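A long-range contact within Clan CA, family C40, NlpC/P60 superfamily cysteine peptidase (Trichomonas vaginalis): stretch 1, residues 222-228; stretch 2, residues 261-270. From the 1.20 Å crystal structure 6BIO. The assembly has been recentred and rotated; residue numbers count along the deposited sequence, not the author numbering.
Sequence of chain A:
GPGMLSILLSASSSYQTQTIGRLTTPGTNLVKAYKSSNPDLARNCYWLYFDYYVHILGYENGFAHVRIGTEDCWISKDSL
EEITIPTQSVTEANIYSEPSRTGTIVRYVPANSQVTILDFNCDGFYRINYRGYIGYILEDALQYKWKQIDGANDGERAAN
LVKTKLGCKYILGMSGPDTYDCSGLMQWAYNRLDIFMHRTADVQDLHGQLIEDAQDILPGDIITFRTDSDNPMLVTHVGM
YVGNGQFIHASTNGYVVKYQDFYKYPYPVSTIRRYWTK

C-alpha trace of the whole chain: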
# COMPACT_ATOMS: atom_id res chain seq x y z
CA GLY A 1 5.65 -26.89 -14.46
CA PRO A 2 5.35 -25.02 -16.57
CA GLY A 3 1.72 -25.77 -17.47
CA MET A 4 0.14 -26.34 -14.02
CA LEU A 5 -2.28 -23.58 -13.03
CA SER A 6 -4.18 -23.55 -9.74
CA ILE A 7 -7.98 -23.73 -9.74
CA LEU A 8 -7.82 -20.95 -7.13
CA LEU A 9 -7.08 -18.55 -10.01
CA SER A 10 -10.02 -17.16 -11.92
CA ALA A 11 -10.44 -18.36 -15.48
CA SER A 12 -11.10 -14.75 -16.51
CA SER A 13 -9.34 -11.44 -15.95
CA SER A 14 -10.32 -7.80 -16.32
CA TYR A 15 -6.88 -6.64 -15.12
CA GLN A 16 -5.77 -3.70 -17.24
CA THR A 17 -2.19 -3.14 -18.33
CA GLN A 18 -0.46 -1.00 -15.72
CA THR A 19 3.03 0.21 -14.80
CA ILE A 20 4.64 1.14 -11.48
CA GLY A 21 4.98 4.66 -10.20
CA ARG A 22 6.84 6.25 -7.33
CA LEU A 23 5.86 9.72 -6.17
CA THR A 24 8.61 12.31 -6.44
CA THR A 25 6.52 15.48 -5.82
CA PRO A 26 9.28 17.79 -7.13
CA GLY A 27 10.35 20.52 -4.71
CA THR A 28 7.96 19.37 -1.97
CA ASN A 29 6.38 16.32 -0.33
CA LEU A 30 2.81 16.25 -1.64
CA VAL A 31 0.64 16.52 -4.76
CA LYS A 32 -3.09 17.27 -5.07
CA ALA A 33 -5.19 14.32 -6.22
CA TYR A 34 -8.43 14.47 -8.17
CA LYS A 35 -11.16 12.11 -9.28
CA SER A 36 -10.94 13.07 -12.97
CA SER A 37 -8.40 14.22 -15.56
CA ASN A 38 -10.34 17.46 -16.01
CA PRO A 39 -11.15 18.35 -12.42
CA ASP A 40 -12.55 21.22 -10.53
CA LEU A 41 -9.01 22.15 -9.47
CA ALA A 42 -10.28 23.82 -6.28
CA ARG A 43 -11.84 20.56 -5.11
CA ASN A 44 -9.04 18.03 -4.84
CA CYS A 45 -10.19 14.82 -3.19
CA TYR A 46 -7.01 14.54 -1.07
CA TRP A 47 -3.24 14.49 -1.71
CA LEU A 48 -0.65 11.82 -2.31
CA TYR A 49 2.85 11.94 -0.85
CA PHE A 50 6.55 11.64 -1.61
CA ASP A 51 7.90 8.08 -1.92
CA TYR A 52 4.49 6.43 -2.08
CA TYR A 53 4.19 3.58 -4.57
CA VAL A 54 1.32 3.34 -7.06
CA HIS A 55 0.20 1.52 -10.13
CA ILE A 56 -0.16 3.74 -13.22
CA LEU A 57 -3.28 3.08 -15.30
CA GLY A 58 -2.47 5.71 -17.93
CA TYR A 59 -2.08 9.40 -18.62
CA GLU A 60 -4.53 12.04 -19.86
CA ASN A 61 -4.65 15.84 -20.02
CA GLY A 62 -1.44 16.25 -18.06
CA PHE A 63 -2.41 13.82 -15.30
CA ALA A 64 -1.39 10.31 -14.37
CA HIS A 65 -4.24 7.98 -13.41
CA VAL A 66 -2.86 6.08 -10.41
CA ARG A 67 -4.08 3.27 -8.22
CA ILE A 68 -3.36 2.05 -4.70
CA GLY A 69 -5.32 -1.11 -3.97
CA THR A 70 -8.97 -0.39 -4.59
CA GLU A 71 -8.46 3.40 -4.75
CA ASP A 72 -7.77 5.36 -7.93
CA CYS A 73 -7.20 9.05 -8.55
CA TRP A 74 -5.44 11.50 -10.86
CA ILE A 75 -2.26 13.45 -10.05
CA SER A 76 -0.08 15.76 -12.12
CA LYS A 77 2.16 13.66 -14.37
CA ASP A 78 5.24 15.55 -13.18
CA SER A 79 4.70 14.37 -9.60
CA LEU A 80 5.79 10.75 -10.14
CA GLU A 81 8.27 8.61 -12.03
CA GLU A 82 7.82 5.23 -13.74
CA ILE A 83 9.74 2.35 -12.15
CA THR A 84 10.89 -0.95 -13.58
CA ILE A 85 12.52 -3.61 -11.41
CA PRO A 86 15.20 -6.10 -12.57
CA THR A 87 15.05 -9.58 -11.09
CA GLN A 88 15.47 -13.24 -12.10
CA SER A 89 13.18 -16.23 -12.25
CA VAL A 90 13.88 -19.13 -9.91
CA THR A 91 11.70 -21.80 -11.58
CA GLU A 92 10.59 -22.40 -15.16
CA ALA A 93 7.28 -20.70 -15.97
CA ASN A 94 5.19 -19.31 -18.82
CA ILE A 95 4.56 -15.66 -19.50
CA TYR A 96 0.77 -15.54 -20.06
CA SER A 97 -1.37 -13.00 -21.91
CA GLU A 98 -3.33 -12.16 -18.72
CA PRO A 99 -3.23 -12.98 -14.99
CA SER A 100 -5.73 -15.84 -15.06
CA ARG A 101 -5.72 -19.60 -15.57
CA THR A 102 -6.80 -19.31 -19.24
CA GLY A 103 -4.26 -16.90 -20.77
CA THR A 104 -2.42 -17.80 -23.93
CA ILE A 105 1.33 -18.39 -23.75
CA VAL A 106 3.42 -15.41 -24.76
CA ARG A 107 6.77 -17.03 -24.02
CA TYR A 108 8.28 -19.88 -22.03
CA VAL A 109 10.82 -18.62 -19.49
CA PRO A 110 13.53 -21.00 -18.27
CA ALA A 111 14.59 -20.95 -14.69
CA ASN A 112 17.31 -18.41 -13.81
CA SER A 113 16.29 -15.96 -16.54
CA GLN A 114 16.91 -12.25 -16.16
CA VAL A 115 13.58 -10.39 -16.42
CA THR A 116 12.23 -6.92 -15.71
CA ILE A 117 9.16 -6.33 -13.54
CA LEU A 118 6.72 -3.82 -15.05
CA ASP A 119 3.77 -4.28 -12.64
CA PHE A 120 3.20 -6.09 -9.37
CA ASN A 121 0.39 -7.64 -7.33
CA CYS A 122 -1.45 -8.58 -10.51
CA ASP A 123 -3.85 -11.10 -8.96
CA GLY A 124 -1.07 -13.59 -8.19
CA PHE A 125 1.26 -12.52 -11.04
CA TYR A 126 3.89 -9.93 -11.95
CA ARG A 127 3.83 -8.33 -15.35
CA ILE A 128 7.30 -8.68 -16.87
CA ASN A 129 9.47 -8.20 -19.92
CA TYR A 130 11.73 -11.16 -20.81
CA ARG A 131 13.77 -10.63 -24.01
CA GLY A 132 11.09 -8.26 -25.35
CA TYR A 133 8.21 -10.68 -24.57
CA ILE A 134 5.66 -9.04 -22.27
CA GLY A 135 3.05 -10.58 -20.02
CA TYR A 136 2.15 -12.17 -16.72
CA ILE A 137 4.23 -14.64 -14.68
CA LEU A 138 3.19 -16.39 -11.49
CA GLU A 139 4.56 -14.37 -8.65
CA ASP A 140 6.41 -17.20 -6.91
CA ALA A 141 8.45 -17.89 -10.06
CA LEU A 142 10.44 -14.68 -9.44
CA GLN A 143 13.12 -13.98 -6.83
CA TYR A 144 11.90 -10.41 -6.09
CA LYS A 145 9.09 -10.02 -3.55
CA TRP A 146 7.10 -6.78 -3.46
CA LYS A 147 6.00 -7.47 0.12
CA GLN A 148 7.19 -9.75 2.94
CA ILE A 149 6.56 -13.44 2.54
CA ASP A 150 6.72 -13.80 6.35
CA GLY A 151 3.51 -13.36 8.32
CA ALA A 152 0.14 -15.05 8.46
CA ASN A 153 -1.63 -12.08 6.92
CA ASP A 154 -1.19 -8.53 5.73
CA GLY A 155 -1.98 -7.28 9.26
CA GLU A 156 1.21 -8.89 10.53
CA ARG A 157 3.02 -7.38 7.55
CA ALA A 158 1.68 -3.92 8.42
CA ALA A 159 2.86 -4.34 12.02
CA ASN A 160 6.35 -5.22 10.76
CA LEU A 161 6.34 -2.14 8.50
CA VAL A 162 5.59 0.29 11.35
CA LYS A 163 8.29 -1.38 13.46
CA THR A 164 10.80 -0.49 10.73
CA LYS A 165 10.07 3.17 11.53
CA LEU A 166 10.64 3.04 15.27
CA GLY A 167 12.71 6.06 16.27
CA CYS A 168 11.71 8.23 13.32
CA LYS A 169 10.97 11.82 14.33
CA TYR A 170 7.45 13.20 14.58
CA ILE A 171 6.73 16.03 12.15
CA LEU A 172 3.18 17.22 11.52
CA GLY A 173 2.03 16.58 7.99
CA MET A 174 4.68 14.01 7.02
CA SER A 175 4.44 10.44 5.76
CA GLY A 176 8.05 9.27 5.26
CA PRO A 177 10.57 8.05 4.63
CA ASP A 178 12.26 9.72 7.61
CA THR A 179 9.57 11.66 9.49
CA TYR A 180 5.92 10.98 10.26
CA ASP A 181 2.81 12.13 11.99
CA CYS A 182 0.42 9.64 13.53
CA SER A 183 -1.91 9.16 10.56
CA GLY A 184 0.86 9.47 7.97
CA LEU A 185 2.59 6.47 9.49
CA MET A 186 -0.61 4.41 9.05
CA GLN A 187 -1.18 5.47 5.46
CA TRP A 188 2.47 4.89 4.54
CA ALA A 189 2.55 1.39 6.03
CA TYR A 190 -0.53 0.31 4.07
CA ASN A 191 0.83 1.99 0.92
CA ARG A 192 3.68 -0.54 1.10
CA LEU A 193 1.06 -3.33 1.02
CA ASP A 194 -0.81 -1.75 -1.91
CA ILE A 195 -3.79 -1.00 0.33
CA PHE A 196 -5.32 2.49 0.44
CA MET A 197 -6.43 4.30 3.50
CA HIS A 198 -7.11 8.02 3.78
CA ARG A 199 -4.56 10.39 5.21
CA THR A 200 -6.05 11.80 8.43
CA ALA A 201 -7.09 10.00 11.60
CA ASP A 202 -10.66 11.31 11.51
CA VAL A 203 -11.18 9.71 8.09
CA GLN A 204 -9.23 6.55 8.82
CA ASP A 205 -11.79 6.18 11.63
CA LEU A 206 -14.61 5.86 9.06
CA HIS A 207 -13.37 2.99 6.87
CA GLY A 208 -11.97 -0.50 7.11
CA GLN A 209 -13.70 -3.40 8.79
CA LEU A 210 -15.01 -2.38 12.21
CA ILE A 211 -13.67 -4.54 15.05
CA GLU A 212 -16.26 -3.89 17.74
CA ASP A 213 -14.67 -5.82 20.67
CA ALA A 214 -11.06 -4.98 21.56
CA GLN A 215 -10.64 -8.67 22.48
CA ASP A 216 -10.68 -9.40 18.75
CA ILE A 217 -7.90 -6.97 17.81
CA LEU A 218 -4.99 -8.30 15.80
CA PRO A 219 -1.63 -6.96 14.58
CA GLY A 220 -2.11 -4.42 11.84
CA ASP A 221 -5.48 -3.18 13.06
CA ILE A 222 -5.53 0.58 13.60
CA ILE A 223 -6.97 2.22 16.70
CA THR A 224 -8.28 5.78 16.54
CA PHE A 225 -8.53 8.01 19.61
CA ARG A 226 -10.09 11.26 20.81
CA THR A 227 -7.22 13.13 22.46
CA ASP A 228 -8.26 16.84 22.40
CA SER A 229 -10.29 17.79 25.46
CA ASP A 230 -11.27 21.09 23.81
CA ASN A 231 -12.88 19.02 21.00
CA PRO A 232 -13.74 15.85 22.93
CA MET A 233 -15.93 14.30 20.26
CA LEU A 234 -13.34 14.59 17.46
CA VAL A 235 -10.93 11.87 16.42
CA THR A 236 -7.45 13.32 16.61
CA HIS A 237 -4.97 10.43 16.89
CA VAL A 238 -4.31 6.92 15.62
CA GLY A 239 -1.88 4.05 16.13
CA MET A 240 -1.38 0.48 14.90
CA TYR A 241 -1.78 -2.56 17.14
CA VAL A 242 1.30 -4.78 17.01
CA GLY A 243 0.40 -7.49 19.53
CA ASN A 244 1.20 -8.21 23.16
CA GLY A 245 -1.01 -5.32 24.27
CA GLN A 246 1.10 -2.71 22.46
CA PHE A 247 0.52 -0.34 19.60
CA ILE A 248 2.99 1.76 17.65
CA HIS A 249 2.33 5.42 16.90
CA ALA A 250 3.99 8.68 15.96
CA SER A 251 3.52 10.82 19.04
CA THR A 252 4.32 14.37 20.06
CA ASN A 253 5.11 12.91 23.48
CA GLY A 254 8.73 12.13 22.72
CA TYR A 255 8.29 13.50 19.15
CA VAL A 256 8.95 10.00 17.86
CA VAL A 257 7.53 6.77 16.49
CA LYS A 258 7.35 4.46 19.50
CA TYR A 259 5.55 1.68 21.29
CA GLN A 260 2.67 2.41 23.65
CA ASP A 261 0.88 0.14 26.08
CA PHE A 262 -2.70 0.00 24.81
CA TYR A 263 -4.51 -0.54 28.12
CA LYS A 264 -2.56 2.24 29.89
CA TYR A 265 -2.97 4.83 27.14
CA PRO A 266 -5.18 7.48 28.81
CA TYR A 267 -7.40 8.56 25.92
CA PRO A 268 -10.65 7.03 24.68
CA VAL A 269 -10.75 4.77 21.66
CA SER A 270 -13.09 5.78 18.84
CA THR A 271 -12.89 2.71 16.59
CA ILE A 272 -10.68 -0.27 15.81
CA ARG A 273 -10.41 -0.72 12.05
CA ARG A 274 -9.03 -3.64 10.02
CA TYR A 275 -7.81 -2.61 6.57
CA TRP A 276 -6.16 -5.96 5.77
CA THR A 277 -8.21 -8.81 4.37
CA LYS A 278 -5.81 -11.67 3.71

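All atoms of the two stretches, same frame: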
# COMPACT_ATOMS: atom_id res chain seq x y z
N ILE A 222 -5.77 -0.78 13.10
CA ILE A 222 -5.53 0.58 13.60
C ILE A 222 -6.56 0.91 14.66
O ILE A 222 -7.65 0.34 14.71
CB ILE A 222 -5.47 1.65 12.50
CG1 ILE A 222 -6.81 1.89 11.84
CG2 ILE A 222 -4.35 1.28 11.48
CD1 ILE A 222 -6.83 3.07 10.94
N ILE A 223 -6.14 1.76 15.59
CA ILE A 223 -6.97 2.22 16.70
C ILE A 223 -6.98 3.74 16.64
O ILE A 223 -5.92 4.36 16.68
CB ILE A 223 -6.38 1.79 18.04
CG1 ILE A 223 -5.99 0.31 18.08
CG2 ILE A 223 -7.34 2.12 19.15
CD1 ILE A 223 -4.87 0.05 19.09
N THR A 224 -8.17 4.33 16.51
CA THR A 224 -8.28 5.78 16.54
C THR A 224 -8.70 6.23 17.94
O THR A 224 -9.31 5.47 18.70
CB THR A 224 -9.27 6.28 15.49
OG1 THR A 224 -10.55 5.71 15.76
CG2 THR A 224 -8.77 5.91 14.10
N PHE A 225 -8.34 7.47 18.28
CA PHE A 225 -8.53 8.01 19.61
C PHE A 225 -9.00 9.46 19.53
O PHE A 225 -8.70 10.20 18.58
CB PHE A 225 -7.23 7.99 20.43
CG PHE A 225 -6.56 6.62 20.57
CD1 PHE A 225 -6.90 5.78 21.63
CD2 PHE A 225 -5.59 6.18 19.67
CE1 PHE A 225 -6.25 4.54 21.79
CE2 PHE A 225 -4.96 4.98 19.85
CZ PHE A 225 -5.29 4.16 20.90
N ARG A 226 -9.69 9.87 20.61
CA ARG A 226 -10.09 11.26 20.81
C ARG A 226 -9.20 11.82 21.91
O ARG A 226 -9.35 11.46 23.08
CB ARG A 226 -11.58 11.33 21.17
CG ARG A 226 -12.45 10.64 20.14
CD ARG A 226 -13.91 11.06 20.26
NE ARG A 226 -14.43 10.66 21.56
CZ ARG A 226 -14.87 9.47 21.90
NH1 ARG A 226 -15.04 8.51 21.00
NH2 ARG A 226 -15.24 9.25 23.17
N THR A 227 -8.25 12.67 21.53
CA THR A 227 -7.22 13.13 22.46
C THR A 227 -7.26 14.62 22.75
O THR A 227 -6.40 15.08 23.51
CB THR A 227 -5.79 12.76 21.99
OG1 THR A 227 -5.42 13.57 20.87
CG2 THR A 227 -5.67 11.28 21.63
N ASP A 228 -8.21 15.38 22.21
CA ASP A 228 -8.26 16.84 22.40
C ASP A 228 -9.45 17.18 23.30
O ASP A 228 -10.60 17.11 22.87
CB ASP A 228 -8.39 17.52 21.04
CG ASP A 228 -8.48 19.03 21.14
OD1 ASP A 228 -8.47 19.59 22.25
OD2 ASP A 228 -8.57 19.67 20.08
N ASP A 261 1.72 1.15 25.47
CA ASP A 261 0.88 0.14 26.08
C ASP A 261 -0.58 0.52 25.89
O ASP A 261 -1.00 1.59 26.32
CB ASP A 261 1.21 0.05 27.57
CG ASP A 261 0.44 -1.05 28.27
OD1 ASP A 261 -0.75 -0.84 28.48
OD2 ASP A 261 1.04 -2.10 28.62
N PHE A 262 -1.34 -0.35 25.23
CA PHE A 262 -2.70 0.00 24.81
C PHE A 262 -3.60 0.26 26.03
O PHE A 262 -4.30 1.28 26.10
CB PHE A 262 -3.24 -1.15 23.95
CG PHE A 262 -4.59 -0.93 23.32
CD1 PHE A 262 -5.19 0.34 23.19
CD2 PHE A 262 -5.29 -2.04 22.82
CE1 PHE A 262 -6.47 0.46 22.58
CE2 PHE A 262 -6.54 -1.93 22.22
CZ PHE A 262 -7.15 -0.67 22.10
N TYR A 263 -3.58 -0.65 27.00
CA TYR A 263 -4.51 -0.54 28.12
C TYR A 263 -4.21 0.67 28.99
O TYR A 263 -5.14 1.26 29.54
CB TYR A 263 -4.46 -1.83 28.95
CG TYR A 263 -5.36 -1.82 30.16
CD1 TYR A 263 -6.72 -2.01 30.02
CD2 TYR A 263 -4.84 -1.64 31.45
CE1 TYR A 263 -7.56 -2.01 31.12
CE2 TYR A 263 -5.66 -1.63 32.55
CZ TYR A 263 -7.03 -1.82 32.38
OH TYR A 263 -7.88 -1.82 33.47
N LYS A 264 -2.94 1.07 29.11
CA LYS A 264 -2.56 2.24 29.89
C LYS A 264 -2.67 3.57 29.14
O LYS A 264 -2.50 4.63 29.76
CB LYS A 264 -1.12 2.10 30.38
CG LYS A 264 -0.92 0.94 31.31
CD LYS A 264 0.47 1.01 31.94
CE LYS A 264 0.64 -0.00 33.07
NZ LYS A 264 1.78 -0.89 32.79
N TYR A 265 -2.91 3.57 27.86
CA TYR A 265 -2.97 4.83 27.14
C TYR A 265 -4.20 5.61 27.60
O TYR A 265 -5.33 5.09 27.48
CB TYR A 265 -3.03 4.55 25.65
CG TYR A 265 -2.89 5.75 24.76
CD1 TYR A 265 -1.76 6.55 24.80
CD2 TYR A 265 -3.87 6.07 23.82
CE1 TYR A 265 -1.62 7.64 23.98
CE2 TYR A 265 -3.72 7.16 22.98
CZ TYR A 265 -2.60 7.92 23.07
OH TYR A 265 -2.46 8.99 22.22
N PRO A 266 -4.07 6.85 28.06
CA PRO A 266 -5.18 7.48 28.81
C PRO A 266 -6.12 8.31 27.95
O PRO A 266 -6.54 9.38 28.39
CB PRO A 266 -4.43 8.37 29.81
CG PRO A 266 -3.26 8.78 29.03
CD PRO A 266 -2.81 7.58 28.28
N TYR A 267 -6.45 7.86 26.76
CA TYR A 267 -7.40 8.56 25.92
C TYR A 267 -8.39 7.57 25.34
O TYR A 267 -8.05 6.40 25.11
CB TYR A 267 -6.69 9.25 24.75
CG TYR A 267 -5.71 10.28 25.22
CD1 TYR A 267 -6.13 11.54 25.59
CD2 TYR A 267 -4.36 9.99 25.29
CE1 TYR A 267 -5.23 12.49 26.00
CE2 TYR A 267 -3.47 10.92 25.75
CZ TYR A 267 -3.91 12.16 26.10
OH TYR A 267 -3.00 13.09 26.53
N PRO A 268 -9.64 7.98 25.13
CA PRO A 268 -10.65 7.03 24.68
C PRO A 268 -10.47 6.60 23.24
O PRO A 268 -10.16 7.41 22.36
CB PRO A 268 -11.95 7.81 24.82
CG PRO A 268 -11.51 9.22 24.76
CD PRO A 268 -10.23 9.28 25.45
N VAL A 269 -10.68 5.32 23.01
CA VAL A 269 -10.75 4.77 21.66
C VAL A 269 -12.03 5.24 20.99
O VAL A 269 -13.10 5.27 21.60
CB VAL A 269 -10.76 3.24 21.74
CG1 VAL A 269 -11.05 2.67 20.36
CG2 VAL A 269 -9.43 2.72 22.26
N SER A 270 -11.92 5.54 19.70
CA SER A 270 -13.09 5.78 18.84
C SER A 270 -13.47 4.48 18.15
O SER A 270 -14.50 3.89 18.46
CB SER A 270 -12.82 6.89 17.84
OG SER A 270 -13.88 7.01 16.96
O HOH W 1 -15.52 8.84 18.06

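The most distinctive feature of this contact is how its aromatic rings deal with one another: Phe225, on a strand, offers a ring face to Tyr265, which lies in the loop leading into the partner strand. The two centroids are 4.7 Å apart and the planes meet at 71°, so the edge of Tyr265 is directed at the face of Phe225, with Tyr265 CD2 only 3.5 Å from Phe225 CE1. This edge-to-face arrangement sets the slightly positive ring hydrogens of one aromatic against the electron-rich face of the other, and it packs two flat groups closely without stacking them. Phe225 suits this place because one rigid, apolar ring can meet several neighbours at once: its CE1 also lies 3.7 Å from Val269 CG2 and 4.2 Å from Phe262 CE1.

The backbone supplies the frame for this packing. Phe225 and Val269 form an antiparallel, non-hydrogen-bonded pair, their CA atoms 4.4 Å apart, and the hydrogen bonds fall on the flanking residues. Ser270 N donates to Thr224 O at 2.8 Å and a nearly straight 171°, while Arg226 N donates to Pro268 O at 3.1 Å and 163°. Within the pair itself the close approach brings CA-H groups to the same two carbonyls: Val269 CA is 3.4 Å from Thr224 O, and Phe225 CA is 3.3 Å from Pro268 O. Pro268 accepts through its carbonyl, but with no amide hydrogen it cannot return a bond to Arg226 O, so this rung of the ladder has a single hydrogen bond.

Earlier in the second stretch, a type I turn from Phe262 to Tyr265 is closed by Tyr265 N bonding to Phe262 O at 3.2 Å. Asp261 adds a side-chain brace, accepting from Lys264 N through OD1 at 3.0 Å, a role for which a short carboxylate is well suited. The CA-to-CB bond of Phe262 points sideways, yet the end of its side chain comes nearer the strand. There Ile223 CD1 sits over the ring face, 3.8 Å from the centroid of Phe262 and 12° off the ring normal, a clear CH-pi contact. The branched side chain of Ile223 also reaches Val269, with Ile223 CG2 3.8 Å from Val269 CG2.

A second CH-pi contact lies beyond the strand pairing, where Thr227 CB is 4.1 Å from the centroid of the Tyr267 ring and 22° off its normal. Threonine is apt here: its methyl carbon, CG2, packs over the tyrosine face, while its hydroxyl is hydrogen-bonded elsewhere in the structure.

At the more polar side of the contact, Arg226 extends its guanidinium past Pro268 and Ser270, and a water completes the link. Arg226 NH1 donates to that water at 3.0 Å, and the water in turn donates to Ser270 OG at 2.7 Å. The water thus bridges the two side chains, and the residues also touch directly, Arg226 NH1 lying 4.0 Å from Ser270 CA; Ser270 CB in turn lies 3.3 Å from Thr224 OG1.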